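Local coordinates for protein LURP-one-related 15 (Arabidopsis thaliana, PDB 1ZXU) that is of unknown function but might be related to the phospholipid scramblase and tubby-like superfamily of membrane-tethered transcription factors, at residues A[72-80]-A[85-93]; A[54-65]-A[197-208]. All coordinates share one frame; numbering follows the deposited sequence.

Contact 1: A[72-80]-A[85-93]; sequences FGLHDKRVL and GTPVVTLRE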
loop_
_atom_site.group_PDB
_atom_site.type_symbol
_atom_site.label_atom_id
_atom_site.label_comp_id
_atom_site.label_asym_id
_atom_site.label_seq_id
_atom_site.Cartn_x
_atom_site.Cartn_y
_atom_site.Cartn_z
ATOM N N PHE A 72 18.600 7.341 7.578
ATOM C CA PHE A 72 19.302 8.174 6.623
ATOM C C PHE A 72 20.364 7.374 5.833
ATOM O O PHE A 72 21.089 6.553 6.389
ATOM C CB PHE A 72 20.002 9.311 7.412
ATOM C CG PHE A 72 20.528 10.388 6.532
ATOM C CD1 PHE A 72 19.823 11.592 6.384
ATOM C CD2 PHE A 72 21.761 10.203 5.875
ATOM C CE1 PHE A 72 20.346 12.595 5.557
ATOM C CE2 PHE A 72 22.307 11.212 5.071
ATOM C CZ PHE A 72 21.606 12.378 4.899
ATOM N N GLY A 73 20.444 7.605 4.537
ATOM C CA GLY A 73 21.448 6.931 3.682
ATOM C C GLY A 73 21.280 5.431 3.453
ATOM O O GLY A 73 22.204 4.758 2.925
ATOM N N LEU A 74 20.119 4.904 3.867
ATOM C CA LEU A 74 19.710 3.538 3.562
ATOM C C LEU A 74 18.397 3.704 2.819
ATOM O O LEU A 74 17.528 4.432 3.253
ATOM C CB LEU A 74 19.549 2.722 4.856
ATOM C CG LEU A 74 20.792 2.663 5.797
ATOM C CD1 LEU A 74 20.525 1.800 6.993
ATOM C CD2 LEU A 74 22.072 2.191 5.111
ATOM N N HIS A 75 18.241 3.025 1.691
ATOM C CA HIS A 75 17.098 3.270 0.848
ATOM C C HIS A 75 16.267 2.004 0.627
ATOM O O HIS A 75 15.384 2.002 -0.210
ATOM C CB HIS A 75 17.535 3.853 -0.500
ATOM C CG HIS A 75 18.234 5.169 -0.384
ATOM N ND1 HIS A 75 17.570 6.342 -0.087
ATOM C CD2 HIS A 75 19.539 5.501 -0.539
ATOM C CE1 HIS A 75 18.436 7.340 -0.068
ATOM N NE2 HIS A 75 19.636 6.858 -0.345
ATOM N N ASP A 76 16.529 0.975 1.417
ATOM C CA ASP A 76 15.921 -0.326 1.210
ATOM C C ASP A 76 14.598 -0.483 2.009
ATOM O O ASP A 76 13.936 -1.496 1.900
ATOM C CB ASP A 76 16.909 -1.408 1.627
ATOM C CG ASP A 76 17.224 -1.385 3.126
ATOM O OD1 ASP A 76 17.495 -0.287 3.692
ATOM O OD2 ASP A 76 17.220 -2.466 3.744
ATOM N N LYS A 77 14.257 0.499 2.843
ATOM C CA LYS A 77 13.168 0.305 3.822
ATOM C C LYS A 77 12.308 1.564 3.815
ATOM O O LYS A 77 12.826 2.682 3.723
ATOM C CB LYS A 77 13.680 0.159 5.273
ATOM C CG LYS A 77 14.184 -1.144 5.716
ATOM C CD LYS A 77 14.165 -1.135 7.258
ATOM C CE LYS A 77 14.872 -2.350 7.849
ATOM N NZ LYS A 77 16.357 -2.358 7.655
ATOM N N ARG A 78 10.982 1.393 3.926
ATOM C CA ARG A 78 10.134 2.517 4.161
ATOM C C ARG A 78 9.200 2.087 5.280
ATOM O O ARG A 78 8.865 0.926 5.367
ATOM C CB ARG A 78 9.269 2.784 2.922
ATOM C CG ARG A 78 8.687 4.160 2.915
ATOM C CD ARG A 78 9.722 5.127 2.268
ATOM N NE ARG A 78 10.172 4.505 1.028
ATOM C CZ ARG A 78 9.631 4.743 -0.158
ATOM N NH1 ARG A 78 8.692 5.688 -0.322
ATOM N NH2 ARG A 78 10.105 4.087 -1.220
ATOM N N VAL A 79 8.770 3.028 6.096
ATOM C CA VAL A 79 7.724 2.750 7.077
ATOM C C VAL A 79 6.498 3.651 6.846
ATOM O O VAL A 79 6.630 4.791 6.408
ATOM C CB VAL A 79 8.279 2.933 8.552
ATOM C CG1 VAL A 79 8.654 4.365 8.806
ATOM C CG2 VAL A 79 7.246 2.471 9.601
ATOM N N LEU A 80 5.315 3.105 7.082
ATOM C CA LEU A 80 4.040 3.864 7.104
ATOM C C LEU A 80 3.698 4.076 8.550
ATOM O O LEU A 80 3.560 3.085 9.293
ATOM C CB LEU A 80 2.916 3.048 6.430
ATOM C CG LEU A 80 2.851 3.355 4.956
ATOM C CD1 LEU A 80 4.098 2.704 4.312
ATOM C CD2 LEU A 80 1.579 2.744 4.444
ATOM N N GLY A 85 2.227 8.733 15.003
ATOM C CA GLY A 85 3.625 8.458 14.801
ATOM C C GLY A 85 3.986 6.983 15.008
ATOM O O GLY A 85 5.181 6.635 15.018
ATOM N N THR A 86 2.970 6.137 15.160
ATOM C CA THR A 86 3.181 4.698 15.423
ATOM C C THR A 86 3.341 3.965 14.085
ATOM O O THR A 86 2.492 4.161 13.192
ATOM C CB THR A 86 2.000 4.080 16.136
ATOM O OG1 THR A 86 1.706 4.807 17.350
ATOM C CG2 THR A 86 2.309 2.628 16.540
ATOM N N PRO A 87 4.385 3.143 13.953
ATOM C CA PRO A 87 4.522 2.336 12.723
ATOM C C PRO A 87 3.362 1.410 12.509
ATOM O O PRO A 87 2.965 0.678 13.437
ATOM C CB PRO A 87 5.796 1.521 12.965
ATOM C CG PRO A 87 6.626 2.440 13.938
ATOM C CD PRO A 87 5.559 2.979 14.847
ATOM N N VAL A 88 2.837 1.390 11.270
ATOM C CA VAL A 88 1.749 0.523 10.933
ATOM C C VAL A 88 2.312 -0.718 10.190
ATOM O O VAL A 88 1.979 -1.878 10.517
ATOM C CB VAL A 88 0.754 1.270 10.030
ATOM C CG1 VAL A 88 -0.354 0.323 9.494
ATOM C CG2 VAL A 88 0.185 2.522 10.831
ATOM N N VAL A 89 3.065 -0.417 9.128
ATOM C CA VAL A 89 3.834 -1.483 8.458
ATOM C C VAL A 89 5.222 -0.971 8.057
ATOM O O VAL A 89 5.446 0.239 7.920
ATOM C CB VAL A 89 3.160 -2.062 7.170
ATOM C CG1 VAL A 89 1.813 -2.802 7.521
ATOM C CG2 VAL A 89 2.949 -0.977 6.137
ATOM N N THR A 90 6.125 -1.930 7.858
ATOM C CA THR A 90 7.488 -1.644 7.306
ATOM C C THR A 90 7.617 -2.406 5.994
ATOM O O THR A 90 7.250 -3.578 5.942
ATOM C CB THR A 90 8.577 -2.109 8.304
ATOM O OG1 THR A 90 8.459 -1.308 9.492
ATOM C CG2 THR A 90 9.955 -1.841 7.699
ATOM N N LEU A 91 8.053 -1.702 4.958
ATOM C CA LEU A 91 8.309 -2.368 3.624
ATOM C C LEU A 91 9.813 -2.483 3.480
ATOM O O LEU A 91 10.539 -1.493 3.739
ATOM C CB LEU A 91 7.808 -1.426 2.536
ATOM C CG LEU A 91 6.303 -1.331 2.455
ATOM C CD1 LEU A 91 5.720 -0.391 3.471
ATOM C CD2 LEU A 91 5.969 -0.802 1.070
ATOM N N ARG A 92 10.280 -3.644 3.051
ATOM C CA ARG A 92 11.723 -3.831 2.829
ATOM C C ARG A 92 11.901 -4.377 1.432
ATOM O O ARG A 92 11.244 -5.336 1.044
ATOM C CB ARG A 92 12.353 -4.773 3.870
ATOM C CG ARG A 92 13.882 -4.746 3.849
ATOM C CD ARG A 92 14.491 -5.705 4.885
ATOM N NE ARG A 92 14.082 -7.090 4.632
ATOM C CZ ARG A 92 14.327 -8.110 5.454
ATOM N NH1 ARG A 92 14.979 -7.915 6.597
ATOM N NH2 ARG A 92 13.915 -9.330 5.134
ATOM N N GLU A 93 12.776 -3.748 0.668
ATOM C CA GLU A 93 13.156 -4.331 -0.622
ATOM C C GLU A 93 14.311 -5.247 -0.308
ATOM O O GLU A 93 15.352 -4.757 0.164
ATOM C CB GLU A 93 13.652 -3.265 -1.577
ATOM C CG GLU A 93 12.732 -2.097 -1.775
ATOM C CD GLU A 93 13.178 -1.239 -2.922
ATOM O OE1 GLU A 93 14.083 -0.390 -2.729
ATOM O OE2 GLU A 93 12.636 -1.431 -4.034
#
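Leu80 and Leu91 meet through their outer methyls, CD1 of Leu80 lying 3.6 Å from CD1 of Leu91. Beside them CB of Leu80 rests on CG2 of Val89 at 4.0 Å, so the face carrying Arg78, Leu80, Val89 and Leu91 is apolar around Leu80. Val79 serves the other face. Its CG2 is turned anti to the backbone N, with CG1 at chi1 65°, and this brings CG2 within 3.8 Å of CB of Pro87. Further along that face the aliphatic parts of Lys77 and Arg92 run side by side in the same direction, CG to CG at 4.1 Å, while their charged ends stay apart.

The backbone fixes this pairing. Strands 77-80 and 87-92 run antiparallel at 166°, and Arg78 and Leu91 form a hydrogen-bonded pair with bonds in both directions, Leu91 N to Arg78 O measuring 2.8 Å. Leu80 N donates to Val89 O, whereas Leu80 O accepts from Val88 N at 2.7 Å with an angle of 169° at the hydrogen. Val88 and Val89 thus both stand opposite Leu80, the signature of a classic beta bulge. At the other end Glu93 N donates to Asp76 O at 2.8 Å, one more rung beyond the Lys77-Arg92 pair.

Second-shell bonds then hold two polar side chains: Thr90 OG1 pairs with Gly107 O, and Arg78 NH1 with Gly52 O. This beta hairpin forms part of the wall of a closed antiparallel barrel, consistent with the tubby-like fold. Strand 63-68 borders it through Val79 and Lys68, and strand 101-106 through Thr90 and Phe105, while helix 197-211 covers the face bearing Leu80 and Leu91, touching them with Ala201, Val205 and Ile206.

Contact 2: A[54-65]-A[197-208]; sequences FVITDVNGNLLF and YAFIASLVVILD
Phe65, with the most surface buried here, reaches the helix between Tyr197 and Ala201. Its CE2 lies 3.5 Å from CB of Ala201, and its CZ is 3.7 Å from CB of Ala198. The Phe65 and Tyr197 rings meet rim to rim, centroids 5.8 Å apart and planes at 49°, so neither is stacked on the other. With an alanine here, the ring touching Ala198 and Ala201 is gone, which would probably open a gap there and leave Tyr197 without this partner, though Tyr32 still meets it.

Phe54 makes the second large contribution, at the far end of the helix segment. With CG between the backbone N and carbonyl carbon (chi1 55°), its ring swings to the helix, where CZ approaches CG2 of Val205 at 4.2 Å and CE2 approaches OD2 of Asp208 at 3.4 Å. Arg44 serves both residues, in a salt bridge with Asp208 OD1 and a cation-pi contact with Phe54. Between the two phenylalanines, CD1 of Ile56 sits 3.9 Å from CB of Ala201. Leu64 and Phe65 both face Ile56 in a classic beta bulge, their amides sharing Ile56 O.

One water links Tyr197 OH to Leu64 O, donating to the latter at 3.0 Å. Except for Asp208 OD2 against Phe54, the direct side-chain contacts are apolar, which implies that hydrophobic packing chiefly holds this C-terminal helix inside the barrel, consistent with the tubby-like fold, with Arg44 probably balancing the buried carboxylate.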
loop_
_atom_site.group_PDB
_atom_site.type_symbol
_atom_site.label_atom_id
_atom_site.label_comp_id
_atom_site.label_asym_id
_atom_site.label_seq_id
_atom_site.Cartn_x
_atom_site.Cartn_y
_atom_site.Cartn_z
ATOM N N PHE A 54 6.725 11.248 1.996
ATOM C CA PHE A 54 5.504 11.938 1.590
ATOM C C PHE A 54 4.401 11.512 2.542
ATOM O O PHE A 54 4.669 10.739 3.437
ATOM C CB PHE A 54 5.127 11.689 0.106
ATOM C CG PHE A 54 4.994 10.237 -0.281
ATOM C CD1 PHE A 54 3.782 9.549 -0.074
ATOM C CD2 PHE A 54 6.068 9.573 -0.897
ATOM C CE1 PHE A 54 3.652 8.202 -0.491
ATOM C CE2 PHE A 54 5.920 8.239 -1.318
ATOM C CZ PHE A 54 4.754 7.575 -1.105
ATOM N N VAL A 55 3.227 12.101 2.411
ATOM C CA VAL A 55 2.093 11.766 3.268
ATOM C C VAL A 55 0.946 11.250 2.414
ATOM O O VAL A 55 0.799 11.647 1.245
ATOM C CB VAL A 55 1.656 12.976 4.055
ATOM C CG1 VAL A 55 0.378 12.717 4.792
ATOM C CG2 VAL A 55 2.764 13.283 5.138
ATOM N N ILE A 56 0.130 10.362 2.984
ATOM C CA ILE A 56 -1.065 9.905 2.232
ATOM C C ILE A 56 -2.238 10.466 3.020
ATOM O O ILE A 56 -2.312 10.253 4.234
ATOM C CB ILE A 56 -1.095 8.377 2.189
ATOM C CG1 ILE A 56 0.027 7.862 1.256
ATOM C CG2 ILE A 56 -2.499 7.923 1.723
ATOM C CD1 ILE A 56 0.260 6.358 1.348
ATOM N N THR A 57 -3.149 11.165 2.347
ATOM C CA THR A 57 -4.272 11.851 3.052
ATOM C C THR A 57 -5.571 11.305 2.496
ATOM O O THR A 57 -5.558 10.651 1.446
ATOM C CB THR A 57 -4.249 13.410 2.849
ATOM O OG1 THR A 57 -4.454 13.737 1.471
ATOM C CG2 THR A 57 -2.931 14.020 3.354
ATOM N N ASP A 58 -6.680 11.554 3.182
ATOM C CA ASP A 58 -7.954 11.405 2.536
ATOM C C ASP A 58 -8.233 12.621 1.618
ATOM O O ASP A 58 -7.387 13.532 1.489
ATOM C CB ASP A 58 -9.067 11.157 3.564
ATOM C CG ASP A 58 -9.424 12.383 4.369
ATOM O OD1 ASP A 58 -8.998 13.536 4.042
ATOM O OD2 ASP A 58 -10.201 12.189 5.329
ATOM N N VAL A 59 -9.410 12.634 0.993
ATOM C CA VAL A 59 -9.793 13.724 0.056
ATOM C C VAL A 59 -9.778 15.121 0.640
ATOM O O VAL A 59 -9.517 16.119 -0.072
ATOM C CB VAL A 59 -11.204 13.533 -0.592
ATOM C CG1 VAL A 59 -11.121 12.662 -1.844
ATOM C CG2 VAL A 59 -12.321 13.103 0.439
ATOM N N ASN A 60 -10.042 15.187 1.932
ATOM C CA ASN A 60 -10.187 16.440 2.655
ATOM C C ASN A 60 -8.872 16.885 3.291
ATOM O O ASN A 60 -8.846 17.824 4.095
ATOM C CB ASN A 60 -11.283 16.252 3.721
ATOM C CG ASN A 60 -12.667 15.987 3.092
ATOM O OD1 ASN A 60 -13.370 15.078 3.484
ATOM N ND2 ASN A 60 -12.981 16.719 2.068
ATOM N N GLY A 61 -7.788 16.182 3.002
ATOM C CA GLY A 61 -6.481 16.543 3.517
ATOM C C GLY A 61 -6.104 15.987 4.883
ATOM O O GLY A 61 -5.027 16.273 5.396
ATOM N N ASN A 62 -6.958 15.124 5.441
ATOM C CA ASN A 62 -6.666 14.495 6.720
ATOM C C ASN A 62 -5.591 13.449 6.575
ATOM O O ASN A 62 -5.714 12.553 5.740
ATOM C CB ASN A 62 -7.940 13.859 7.329
ATOM C CG ASN A 62 -9.043 14.905 7.568
ATOM O OD1 ASN A 62 -8.767 15.942 8.180
ATOM N ND2 ASN A 62 -10.223 14.701 6.989
ATOM N N LEU A 63 -4.543 13.518 7.400
ATOM C CA LEU A 63 -3.442 12.523 7.310
ATOM C C LEU A 63 -3.945 11.137 7.635
ATOM O O LEU A 63 -4.603 10.922 8.674
ATOM C CB LEU A 63 -2.325 12.918 8.282
ATOM C CG LEU A 63 -1.095 12.037 8.220
ATOM C CD1 LEU A 63 0.049 12.929 8.616
ATOM C CD2 LEU A 63 -1.201 10.877 9.191
ATOM N N LEU A 64 -3.653 10.195 6.738
ATOM C CA LEU A 64 -3.870 8.784 7.012
ATOM C C LEU A 64 -2.538 8.141 7.379
ATOM O O LEU A 64 -2.478 7.407 8.413
ATOM C CB LEU A 64 -4.481 8.044 5.809
ATOM C CG LEU A 64 -5.826 8.621 5.375
ATOM C CD1 LEU A 64 -6.270 7.936 4.038
ATOM C CD2 LEU A 64 -6.897 8.446 6.417
ATOM N N PHE A 65 -1.481 8.326 6.555
ATOM C CA PHE A 65 -0.129 7.780 6.886
ATOM C C PHE A 65 0.982 8.754 6.515
ATOM O O PHE A 65 0.862 9.471 5.514
ATOM C CB PHE A 65 0.132 6.505 6.069
ATOM C CG PHE A 65 -0.896 5.464 6.304
ATOM C CD1 PHE A 65 -0.992 4.819 7.510
ATOM C CD2 PHE A 65 -1.860 5.203 5.328
ATOM C CE1 PHE A 65 -1.992 3.846 7.715
ATOM C CE2 PHE A 65 -2.859 4.253 5.536
ATOM C CZ PHE A 65 -2.933 3.581 6.706
ATOM N N TYR A 197 -7.383 -0.362 4.159
ATOM C CA TYR A 197 -6.771 0.785 3.448
ATOM C C TYR A 197 -5.270 0.946 3.787
ATOM O O TYR A 197 -4.534 1.659 3.073
ATOM C CB TYR A 197 -7.604 2.089 3.605
ATOM C CG TYR A 197 -7.575 2.770 4.981
ATOM C CD1 TYR A 197 -6.452 3.521 5.393
ATOM C CD2 TYR A 197 -8.712 2.687 5.817
ATOM C CE1 TYR A 197 -6.450 4.191 6.632
ATOM C CE2 TYR A 197 -8.708 3.352 7.052
ATOM C CZ TYR A 197 -7.560 4.078 7.439
ATOM O OH TYR A 197 -7.520 4.744 8.673
ATOM N N ALA A 198 -4.815 0.301 4.863
ATOM C CA ALA A 198 -3.349 0.322 5.130
ATOM C C ALA A 198 -2.681 -0.593 4.118
ATOM O O ALA A 198 -1.634 -0.291 3.554
ATOM C CB ALA A 198 -3.006 -0.104 6.553
ATOM N N PHE A 199 -3.332 -1.709 3.856
ATOM C CA PHE A 199 -2.809 -2.601 2.805
ATOM C C PHE A 199 -2.742 -1.846 1.449
ATOM O O PHE A 199 -1.701 -1.810 0.791
ATOM C CB PHE A 199 -3.765 -3.798 2.723
ATOM C CG PHE A 199 -3.509 -4.681 1.523
ATOM C CD1 PHE A 199 -2.220 -5.211 1.269
ATOM C CD2 PHE A 199 -4.542 -4.920 0.603
ATOM C CE1 PHE A 199 -1.968 -6.018 0.164
ATOM C CE2 PHE A 199 -4.315 -5.755 -0.474
ATOM C CZ PHE A 199 -3.024 -6.287 -0.745
ATOM N N ILE A 200 -3.830 -1.206 1.036
ATOM C CA ILE A 200 -3.781 -0.468 -0.216
ATOM C C ILE A 200 -2.716 0.679 -0.231
ATOM O O ILE A 200 -1.980 0.853 -1.211
ATOM C CB ILE A 200 -5.168 0.072 -0.590
ATOM C CG1 ILE A 200 -6.188 -1.092 -0.627
ATOM C CG2 ILE A 200 -5.008 0.874 -1.912
ATOM C CD1 ILE A 200 -5.862 -2.188 -1.662
ATOM N N ALA A 201 -2.583 1.378 0.895
ATOM C CA ALA A 201 -1.596 2.460 1.011
ATOM C C ALA A 201 -0.212 1.830 0.842
ATOM O O ALA A 201 0.603 2.413 0.156
ATOM C CB ALA A 201 -1.670 3.116 2.406
ATOM N N SER A 202 0.034 0.624 1.382
ATOM C CA SER A 202 1.362 0.070 1.150
ATOM C C SER A 202 1.651 -0.241 -0.321
ATOM O O SER A 202 2.800 -0.117 -0.808
ATOM C CB SER A 202 1.580 -1.183 2.035
ATOM O OG SER A 202 0.894 -2.285 1.459
ATOM N N LEU A 203 0.599 -0.639 -1.067
ATOM C CA LEU A 203 0.764 -0.893 -2.481
ATOM C C LEU A 203 1.083 0.391 -3.242
ATOM O O LEU A 203 1.840 0.376 -4.194
ATOM C CB LEU A 203 -0.496 -1.605 -3.061
ATOM C CG LEU A 203 -0.734 -2.990 -2.454
ATOM C CD1 LEU A 203 -1.998 -3.616 -3.157
ATOM C CD2 LEU A 203 0.438 -3.934 -2.707
ATOM N N VAL A 204 0.400 1.490 -2.872
ATOM C CA VAL A 204 0.650 2.793 -3.465
ATOM C C VAL A 204 2.104 3.205 -3.261
ATOM O O VAL A 204 2.767 3.678 -4.206
ATOM C CB VAL A 204 -0.296 3.831 -2.873
ATOM C CG1 VAL A 204 0.145 5.302 -3.303
ATOM C CG2 VAL A 204 -1.757 3.484 -3.312
ATOM N N VAL A 205 2.608 2.929 -2.069
ATOM C CA VAL A 205 4.019 3.174 -1.751
ATOM C C VAL A 205 4.961 2.373 -2.670
ATOM O O VAL A 205 5.914 2.916 -3.219
ATOM C CB VAL A 205 4.321 2.936 -0.270
ATOM C CG1 VAL A 205 5.843 3.057 -0.009
ATOM C CG2 VAL A 205 3.506 3.968 0.593
ATOM N N ILE A 206 4.677 1.100 -2.811
ATOM C CA ILE A 206 5.465 0.245 -3.728
ATOM C C ILE A 206 5.377 0.721 -5.195
ATOM O O ILE A 206 6.398 0.732 -5.927
ATOM C CB ILE A 206 5.030 -1.233 -3.591
ATOM C CG1 ILE A 206 5.463 -1.753 -2.217
ATOM C CG2 ILE A 206 5.653 -2.069 -4.691
ATOM C CD1 ILE A 206 4.828 -3.100 -1.830
ATOM N N LEU A 207 4.182 1.084 -5.670
ATOM C CA LEU A 207 4.065 1.617 -7.027
ATOM C C LEU A 207 4.884 2.859 -7.215
ATOM O O LEU A 207 5.510 3.056 -8.253
ATOM C CB LEU A 207 2.607 1.899 -7.354
ATOM C CG LEU A 207 1.772 0.633 -7.515
ATOM C CD1 LEU A 207 0.316 0.973 -7.496
ATOM C CD2 LEU A 207 2.194 -0.040 -8.866
ATOM N N ASP A 208 4.825 3.745 -6.228
ATOM C CA ASP A 208 5.631 4.965 -6.284
ATOM C C ASP A 208 7.150 4.603 -6.355
ATOM O O ASP A 208 7.900 5.228 -7.137
ATOM C CB ASP A 208 5.362 5.780 -5.048
ATOM C CG ASP A 208 6.233 7.026 -4.989
ATOM O OD1 ASP A 208 5.885 7.962 -5.690
ATOM O OD2 ASP A 208 7.220 6.991 -4.246
HETATM O O HOH W 1 -4.628 5.827 9.673
#

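Overall arrangement
After strand 38-43 the chain lays down strand 54-58 and, through a type I turn, strand 63-68, the hairpin half of contact 2. Strand 77-81 follows, and 85-93 returns beside it to close the short loop of contact 1, with four residues between its segments. Only after the remaining barrel strands does helix 197-211 arrive and close contact 2, 131 residues intervening between its segments; contact 1 lies wholly within that long loop. Strands 63-68 and 77-81 are sheet neighbours, and the contact centres are about 14 Å apart. Helix side chains bridge the two: Leu91 CD2 lies 3.5 Å from Ile206 CG1, tying consecutive hairpins of the barrel to one C-terminal helix.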